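Local coordinates for actin-related protein 8 (Homo sapiens, PDB 4FO0) that binds ATP with low basal ATPase activity, cannot polymerize, and is a proposed core subunit of the INO80 chromatin-remodelling complex, required for recruiting INO80 to sites of DNA damage, at residues Ser259-Cys262 / Val267-Arg270; Gln84-Lys89 / Thr95-Val100; His183-Tyr188 / Met225-Ile230. All blocks are in the same frame, centred on the assembly; numbering follows the deposited sequence.

Contact 1: residues Ser259-Cys262 / Val267-Arg270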
loop_
_atom_site.group_PDB
_atom_site.type_symbol
_atom_site.label_atom_id
_atom_site.label_comp_id
_atom_site.label_asym_id
_atom_site.label_seq_id
_atom_site.Cartn_x
_atom_site.Cartn_y
_atom_site.Cartn_z
ATOM N N SER A 259 -6.684 -2.804 -4.849
ATOM C CA SER A 259 -7.409 -2.545 -6.085
ATOM C C SER A 259 -7.376 -3.764 -6.967
ATOM O O SER A 259 -6.346 -4.431 -7.076
ATOM C CB SER A 259 -6.783 -1.393 -6.865
ATOM O OG SER A 259 -6.930 -0.153 -6.200
ATOM N N VAL A 260 -8.511 -4.047 -7.593
ATOM C CA VAL A 260 -8.586 -5.014 -8.673
ATOM C C VAL A 260 -9.231 -4.353 -9.889
ATOM O O VAL A 260 -10.152 -3.537 -9.755
ATOM C CB VAL A 260 -9.419 -6.235 -8.281
ATOM C CG1 VAL A 260 -9.205 -7.363 -9.281
ATOM C CG2 VAL A 260 -9.025 -6.699 -6.907
ATOM N N CYS A 261 -8.740 -4.684 -11.077
ATOM C CA CYS A 261 -9.410 -4.240 -12.288
ATOM C C CYS A 261 -8.800 -4.879 -13.520
ATOM O O CYS A 261 -7.706 -5.444 -13.472
ATOM C CB CYS A 261 -9.400 -2.717 -12.400
ATOM S SG CYS A 261 -7.862 -1.989 -13.037
ATOM N N CYS A 262 -9.527 -4.811 -14.623
ATOM C CA CYS A 262 -9.024 -5.353 -15.873
ATOM C C CYS A 262 -8.645 -4.235 -16.808
ATOM O O CYS A 262 -9.431 -3.314 -17.047
ATOM C CB CYS A 262 -10.054 -6.271 -16.507
ATOM S SG CYS A 262 -10.277 -7.762 -15.546
ATOM N N VAL A 267 -6.615 1.043 -20.942
ATOM C CA VAL A 267 -7.961 1.315 -20.470
ATOM C C VAL A 267 -8.388 0.396 -19.334
ATOM O O VAL A 267 -8.439 -0.827 -19.482
ATOM C CB VAL A 267 -8.976 1.206 -21.606
ATOM C CG1 VAL A 267 -10.341 1.639 -21.125
ATOM C CG2 VAL A 267 -8.525 2.050 -22.766
ATOM N N SER A 268 -8.686 1.002 -18.190
ATOM C CA SER A 268 -9.277 0.272 -17.084
ATOM C C SER A 268 -10.777 0.182 -17.314
ATOM O O SER A 268 -11.462 1.202 -17.423
ATOM C CB SER A 268 -8.988 0.982 -15.765
ATOM O OG SER A 268 -9.695 0.357 -14.710
ATOM N N HIS A 269 -11.296 -1.034 -17.403
ATOM C CA HIS A 269 -12.722 -1.192 -17.646
ATOM C C HIS A 269 -13.532 -0.953 -16.379
ATOM O O HIS A 269 -13.483 -1.759 -15.448
ATOM C CB HIS A 269 -13.007 -2.570 -18.241
ATOM C CG HIS A 269 -12.371 -2.779 -19.581
ATOM N ND1 HIS A 269 -12.429 -1.834 -20.584
ATOM C CD2 HIS A 269 -11.657 -3.816 -20.080
ATOM C CE1 HIS A 269 -11.776 -2.280 -21.643
ATOM N NE2 HIS A 269 -11.301 -3.481 -21.364
ATOM N N ARG A 270 -14.264 0.161 -16.348
ATOM C CA ARG A 270 -15.065 0.554 -15.180
ATOM C C ARG A 270 -15.797 -0.602 -14.514
ATOM O O ARG A 270 -15.773 -0.740 -13.291
ATOM C CB ARG A 270 -16.113 1.593 -15.568
ATOM C CG ARG A 270 -15.592 2.973 -15.850
ATOM C CD ARG A 270 -16.761 3.898 -16.121
ATOM N NE ARG A 270 -16.332 5.271 -16.364
ATOM C CZ ARG A 270 -16.316 6.222 -15.435
ATOM N NH1 ARG A 270 -16.712 5.948 -14.191
ATOM N NH2 ARG A 270 -15.911 7.449 -15.755
#

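Contact 2: residues Gln84-Lys89 / Thr95-Val100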
loop_
_atom_site.group_PDB
_atom_site.type_symbol
_atom_site.label_atom_id
_atom_site.label_comp_id
_atom_site.label_asym_id
_atom_site.label_seq_id
_atom_site.Cartn_x
_atom_site.Cartn_y
_atom_site.Cartn_z
ATOM N N GLN A 84 -9.288 -24.083 7.462
ATOM C CA GLN A 84 -9.899 -25.095 6.617
ATOM C C GLN A 84 -9.215 -25.148 5.260
ATOM O O GLN A 84 -8.981 -26.226 4.702
ATOM C CB GLN A 84 -11.390 -24.818 6.447
ATOM C CG GLN A 84 -12.061 -25.759 5.461
ATOM C CD GLN A 84 -13.470 -25.345 5.120
ATOM O OE1 GLN A 84 -14.198 -24.802 5.952
ATOM N NE2 GLN A 84 -13.861 -25.593 3.881
ATOM N N ALA A 85 -8.900 -23.966 4.742
ATOM C CA ALA A 85 -8.185 -23.825 3.486
ATOM C C ALA A 85 -6.761 -24.341 3.590
ATOM O O ALA A 85 -6.201 -24.825 2.614
ATOM C CB ALA A 85 -8.180 -22.364 3.054
ATOM N N ILE A 86 -6.162 -24.212 4.767
ATOM C CA ILE A 86 -4.784 -24.643 4.952
ATOM C C ILE A 86 -4.705 -26.169 4.924
ATOM O O ILE A 86 -3.923 -26.762 4.173
ATOM C CB ILE A 86 -4.208 -24.116 6.275
ATOM C CG1 ILE A 86 -3.969 -22.608 6.191
ATOM C CG2 ILE A 86 -2.918 -24.822 6.625
ATOM C CD1 ILE A 86 -3.487 -21.996 7.513
ATOM N N TRP A 87 -5.529 -26.782 5.764
ATOM C CA TRP A 87 -5.700 -28.226 5.831
ATOM C C TRP A 87 -6.050 -28.834 4.479
ATOM O O TRP A 87 -5.498 -29.852 4.080
ATOM C CB TRP A 87 -6.836 -28.540 6.802
ATOM C CG TRP A 87 -7.026 -29.996 7.051
ATOM C CD1 TRP A 87 -8.089 -30.760 6.676
ATOM C CD2 TRP A 87 -6.122 -30.872 7.740
ATOM N NE1 TRP A 87 -7.907 -32.053 7.091
ATOM C CE2 TRP A 87 -6.710 -32.148 7.752
ATOM C CE3 TRP A 87 -4.877 -30.696 8.354
ATOM C CZ2 TRP A 87 -6.088 -33.250 8.346
ATOM C CZ3 TRP A 87 -4.268 -31.786 8.951
ATOM C CH2 TRP A 87 -4.872 -33.048 8.939
ATOM N N SER A 88 -6.998 -28.205 3.797
ATOM C CA SER A 88 -7.490 -28.693 2.526
ATOM C C SER A 88 -6.389 -28.832 1.469
ATOM O O SER A 88 -6.494 -29.649 0.566
ATOM C CB SER A 88 -8.614 -27.783 2.027
ATOM O OG SER A 88 -8.300 -27.257 0.750
ATOM N N LYS A 89 -5.334 -28.037 1.590
ATOM C CA LYS A 89 -4.262 -28.028 0.601
ATOM C C LYS A 89 -3.127 -28.938 1.041
ATOM O O LYS A 89 -2.521 -28.729 2.084
ATOM C CB LYS A 89 -3.748 -26.604 0.404
ATOM C CG LYS A 89 -2.564 -26.465 -0.538
ATOM C CD LYS A 89 -2.305 -24.984 -0.836
ATOM C CE LYS A 89 -1.174 -24.807 -1.842
ATOM N NZ LYS A 89 -1.059 -23.420 -2.346
ATOM N N THR A 95 1.121 -35.138 1.501
ATOM C CA THR A 95 0.539 -35.384 2.819
ATOM C C THR A 95 -0.185 -34.161 3.349
ATOM O O THR A 95 -0.053 -33.064 2.799
ATOM C CB THR A 95 1.613 -35.785 3.835
ATOM O OG1 THR A 95 2.407 -34.637 4.178
ATOM C CG2 THR A 95 2.507 -36.860 3.246
ATOM N N ARG A 96 -0.956 -34.349 4.418
ATOM C CA ARG A 96 -1.535 -33.212 5.135
ATOM C C ARG A 96 -0.490 -32.419 5.913
ATOM O O ARG A 96 0.499 -32.967 6.426
ATOM C CB ARG A 96 -2.598 -33.662 6.126
ATOM C CG ARG A 96 -3.808 -34.278 5.501
ATOM C CD ARG A 96 -4.731 -33.257 4.911
ATOM N NE ARG A 96 -5.886 -33.924 4.327
ATOM C CZ ARG A 96 -6.808 -33.316 3.602
ATOM N NH1 ARG A 96 -6.718 -32.017 3.367
ATOM N NH2 ARG A 96 -7.813 -34.012 3.111
ATOM N N ARG A 97 -0.737 -31.118 6.015
ATOM C CA ARG A 97 0.079 -30.235 6.832
ATOM C C ARG A 97 -0.359 -30.374 8.297
ATOM O O ARG A 97 -1.498 -30.081 8.654
ATOM C CB ARG A 97 -0.093 -28.803 6.340
ATOM C CG ARG A 97 0.799 -27.786 7.002
ATOM C CD ARG A 97 0.086 -26.460 7.015
ATOM N NE ARG A 97 0.676 -25.513 7.946
ATOM C CZ ARG A 97 1.719 -24.751 7.645
ATOM N NH1 ARG A 97 2.284 -24.840 6.445
ATOM N NH2 ARG A 97 2.196 -23.906 8.537
ATOM N N ILE A 98 0.545 -30.851 9.140
ATOM C CA ILE A 98 0.228 -31.082 10.539
ATOM C C ILE A 98 0.211 -29.762 11.314
ATOM O O ILE A 98 1.224 -29.077 11.434
ATOM C CB ILE A 98 1.248 -32.057 11.174
ATOM C CG1 ILE A 98 1.209 -33.405 10.468
ATOM C CG2 ILE A 98 0.978 -32.268 12.652
ATOM C CD1 ILE A 98 2.359 -34.298 10.874
ATOM N N PRO A 99 -0.948 -29.398 11.849
ATOM C CA PRO A 99 -1.021 -28.139 12.600
ATOM C C PRO A 99 -0.212 -28.207 13.893
ATOM O O PRO A 99 -0.068 -29.288 14.470
ATOM C CB PRO A 99 -2.520 -28.010 12.911
ATOM C CG PRO A 99 -3.012 -29.414 12.928
ATOM C CD PRO A 99 -2.214 -30.142 11.870
ATOM N N VAL A 100 0.302 -27.064 14.340
ATOM C CA VAL A 100 1.029 -26.980 15.606
ATOM C C VAL A 100 0.300 -26.035 16.542
ATOM O O VAL A 100 -0.331 -25.086 16.089
ATOM C CB VAL A 100 2.451 -26.465 15.405
ATOM C CG1 VAL A 100 3.305 -27.530 14.720
ATOM C CG2 VAL A 100 2.423 -25.177 14.602
HETATM O O HOH W 1 -2.904 -30.149 4.113
#

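Contact 3: residues His183-Tyr188 / Met225-Ile230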
loop_
_atom_site.group_PDB
_atom_site.type_symbol
_atom_site.label_atom_id
_atom_site.label_comp_id
_atom_site.label_asym_id
_atom_site.label_seq_id
_atom_site.Cartn_x
_atom_site.Cartn_y
_atom_site.Cartn_z
ATOM N N HIS A 183 8.487 19.424 0.471
ATOM C CA HIS A 183 9.666 18.998 1.220
ATOM C C HIS A 183 10.458 17.915 0.477
ATOM O O HIS A 183 11.685 17.945 0.449
ATOM C CB HIS A 183 9.258 18.507 2.616
ATOM C CG HIS A 183 10.386 17.932 3.412
ATOM N ND1 HIS A 183 11.291 18.717 4.094
ATOM C CD2 HIS A 183 10.761 16.646 3.628
ATOM C CE1 HIS A 183 12.174 17.938 4.700
ATOM N NE2 HIS A 183 11.874 16.678 4.435
ATOM N N ALA A 184 9.762 16.962 -0.131
ATOM C CA ALA A 184 10.444 15.839 -0.773
ATOM C C ALA A 184 11.187 16.293 -2.020
ATOM O O ALA A 184 12.298 15.849 -2.301
ATOM C CB ALA A 184 9.468 14.763 -1.118
ATOM N N ILE A 185 10.560 17.186 -2.766
ATOM C CA ILE A 185 11.188 17.771 -3.934
ATOM C C ILE A 185 12.457 18.580 -3.620
ATOM O O ILE A 185 13.452 18.423 -4.312
ATOM C CB ILE A 185 10.180 18.597 -4.732
ATOM C CG1 ILE A 185 9.157 17.656 -5.362
ATOM C CG2 ILE A 185 10.871 19.382 -5.820
ATOM C CD1 ILE A 185 7.838 18.306 -5.592
ATOM N N GLN A 186 12.442 19.417 -2.579
ATOM C CA GLN A 186 13.640 20.192 -2.245
ATOM C C GLN A 186 14.729 19.298 -1.675
ATOM O O GLN A 186 15.907 19.475 -1.977
ATOM C CB GLN A 186 13.390 21.279 -1.199
ATOM C CG GLN A 186 12.022 21.897 -1.124
ATOM C CD GLN A 186 11.844 22.667 0.189
ATOM O OE1 GLN A 186 10.730 23.053 0.564
ATOM N NE2 GLN A 186 12.955 22.881 0.900
ATOM N N LYS A 187 14.330 18.353 -0.832
ATOM C CA LYS A 187 15.280 17.571 -0.047
ATOM C C LYS A 187 15.857 16.348 -0.751
ATOM O O LYS A 187 17.035 16.041 -0.594
ATOM C CB LYS A 187 14.648 17.145 1.275
ATOM C CG LYS A 187 15.565 16.323 2.162
ATOM C CD LYS A 187 15.904 17.081 3.441
ATOM C CE LYS A 187 16.322 16.132 4.550
ATOM N NZ LYS A 187 15.303 15.056 4.724
ATOM N N TYR A 188 15.042 15.641 -1.520
ATOM C CA TYR A 188 15.509 14.392 -2.114
ATOM C C TYR A 188 15.791 14.534 -3.598
ATOM O O TYR A 188 16.726 13.934 -4.118
ATOM C CB TYR A 188 14.535 13.248 -1.818
ATOM C CG TYR A 188 14.364 13.041 -0.334
ATOM C CD1 TYR A 188 13.427 13.768 0.381
ATOM C CD2 TYR A 188 15.172 12.151 0.361
ATOM C CE1 TYR A 188 13.282 13.605 1.740
ATOM C CE2 TYR A 188 15.036 11.981 1.725
ATOM C CZ TYR A 188 14.088 12.711 2.410
ATOM O OH TYR A 188 13.941 12.554 3.769
ATOM N N MET A 225 1.830 24.938 -6.157
ATOM C CA MET A 225 3.213 24.492 -6.146
ATOM C C MET A 225 4.016 25.068 -7.317
ATOM O O MET A 225 5.227 25.275 -7.201
ATOM C CB MET A 225 3.289 22.971 -6.145
ATOM C CG MET A 225 3.067 22.336 -4.792
ATOM S SD MET A 225 3.059 20.544 -4.955
ATOM C CE MET A 225 4.738 20.124 -4.518
ATOM N N GLY A 226 3.350 25.314 -8.443
ATOM C CA GLY A 226 3.972 26.042 -9.529
ATOM C C GLY A 226 4.498 25.260 -10.714
ATOM O O GLY A 226 5.278 25.792 -11.506
ATOM N N PHE A 227 4.085 24.003 -10.838
ATOM C CA PHE A 227 4.363 23.240 -12.041
ATOM C C PHE A 227 3.673 23.920 -13.203
ATOM O O PHE A 227 2.639 24.548 -13.018
ATOM C CB PHE A 227 3.802 21.842 -11.910
ATOM C CG PHE A 227 4.617 20.950 -11.050
ATOM C CD1 PHE A 227 5.585 20.127 -11.610
ATOM C CD2 PHE A 227 4.415 20.918 -9.682
ATOM C CE1 PHE A 227 6.345 19.288 -10.821
ATOM C CE2 PHE A 227 5.170 20.087 -8.882
ATOM C CZ PHE A 227 6.143 19.266 -9.459
ATOM N N SER A 228 4.218 23.776 -14.402
ATOM C CA SER A 228 3.663 24.481 -15.545
ATOM C C SER A 228 2.617 23.633 -16.233
ATOM O O SER A 228 1.700 24.151 -16.883
ATOM C CB SER A 228 4.759 24.869 -16.535
ATOM O OG SER A 228 5.336 23.716 -17.093
ATOM N N GLY A 229 2.751 22.323 -16.085
ATOM C CA GLY A 229 1.768 21.416 -16.644
ATOM C C GLY A 229 1.724 20.111 -15.886
ATOM O O GLY A 229 2.613 19.815 -15.101
ATOM N N ILE A 230 0.692 19.321 -16.147
ATOM C CA ILE A 230 0.472 18.085 -15.430
ATOM C C ILE A 230 -0.236 17.092 -16.323
ATOM O O ILE A 230 -0.976 17.468 -17.234
ATOM C CB ILE A 230 -0.436 18.315 -14.193
ATOM C CG1 ILE A 230 -0.596 17.031 -13.376
ATOM C CG2 ILE A 230 -1.813 18.798 -14.620
ATOM C CD1 ILE A 230 -1.366 17.247 -12.067
#

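Contact 1: residues Ser259-Cys262 / Val267-Arg270
Cys262 and His269 supply the hydrogen bond of this contact: His269 N points at Cys262 O from 3.0 Å, with an N-H...O angle of 175°. The carbonyl is met almost end-on, with a C=O...N angle of 176°. A weaker CA-H...O contact adds to it, Ser268 CA standing 3.6 Å from Cys262 O. The same oxygen also lies obliquely beside the His269 imidazole, 3.8 Å from CD2.

Among side chains, the meeting is between sulfur and hydroxyl. Cys261 SG sits between its own backbone N and carbonyl carbon (chi1 81°), which brings it to 3.4 Å from Ser268 OG. That hydroxyl is tied to Arg273 NE and Asp207 OD1, while His269 NE2 bonds Glu264 at the end of the strand. Thr272 OG1 bonds both Cys262 N and His269 O, so the loop is fastened to the strand at a further point.

Together these bonds fold the loop back on strand 258-264 before the chain enters its antiparallel neighbour 274-276. On its other edge the strand pairs with 247-253, whose end carries the first of the ATP-binding residues Asp252-Asp255. Such consecutive antiparallel strands are typical of the RNase H-like fold of the actin family.

Contact 2: residues Gln84-Lys89 / Thr95-Val100
The backbones come closest at Trp87 and Arg97, whose CA atoms are 6.2 Å apart where the loop passes the last turn of helix 71-88. A water bridges them, accepting from Arg97 N at 3.0 Å and donating to the carbonyls of Trp87 and Lys89.

Arg96 bends at chi2 (-77°) and lays its side chain over one face of the Trp87 indole. Its CD is 3.8 Å from the centroid of the Trp87 six-membered ring, a CH-pi contact, and its CZ is 4.3 Å from that of the five-membered ring, a cation-pi contact with the planes only 5° apart. Arg96 NH1 also donates to Trp87 O (2.6 Å, 140° at the hydrogen), from above the carbonyl plane. Arg97 O meets the indole edge, 3.3 Å from Trp87 CZ3; Pro99 CD packs 3.9 Å from Trp87 CZ3. Ile86 CG2 touches Arg97 CD; the Arg97 guanidinium forms a salt bridge with Asp352.

A leucine in place of Arg96 would probably leave the indole without its stacked cation and the Trp87 carbonyl with one donor fewer.

The chemistry implies a cation fixed by stacking and bonding together, probably helping to satisfy the Trp87 carbonyl at the negative end of the helix dipole.

Contact 3: residues His183-Tyr188 / Met225-Ile230
Ile185, near the end of helix 170-187, meets Met225 and Phe227 through a single methyl group. Its CB points toward the other segment but is itself too distant to touch it. From CB the chain divides. CG1 lies anti to the carbonyl carbon, beside the backbone N (chi1 -69°), and carries the side chain forward; it remains 5.1 Å from Met225 CE and 5.3 Å from Phe227 CZ, so it acts as a spacer. The other branch, CG2, ends 6.0 Å from Phe227 CZ. The extended second torsion (chi2 153°) projects CD1 beyond both, and this tip does the touching.

CD1 has two partners. Met225 CE approaches it to 3.8 Å, methyl against methyl, the two side chains crossing obliquely; the thioether sulfur, Met225 SD, is held back at 5.3 Å from Ile185 CD1. Phe227 presents its rim: Phe227 CZ is 4.3 Å from Ile185 CD1, which lies near the plane of the ring. The partners also lie close to each other, with Met225 CE 4.4 Å from Phe227 CE2, so the three side chains form one apolar cluster.

A turn separates the two partners along the chain. Gly226 leaves the helical path of 211-225 with a phi of 101°, where a CB would crowd the preceding carbonyl oxygen, and the chain then runs into strand 229-234. Around the cluster, Met225 also packs on Trp181 and Ser182 of helix 170-187, while Phe227 reaches Ile221, Leu196 and Tyr199.

Only 83 Å² is buried between the segments, and all of the side-chain contacts are apolar. The chemistry therefore implies dispersion and the exclusion of water, joining the end of one helix to the exit of another without the directional demands of a polar bond.

From the N terminus the three contacts follow in series, and none nests within or crosses another. Contact 2 comes first, closing the short loop after helix 71-88 on the way to helix 102-109. Contact 3 spans more sequence: between its segments run strand 200-205 and most of helix 211-225, so it ties helix 170-187 to the beta-alpha-beta unit completed by strand 229-234. Contact 1 then closes the loop from strand 258-264 to strand 274-276, in the other sheet. Contacts 2 and 3 lie on opposite sides of the chain's centre, their own centres 52 Å apart; contact 1 is 34 Å and 29 Å from them, centre to centre.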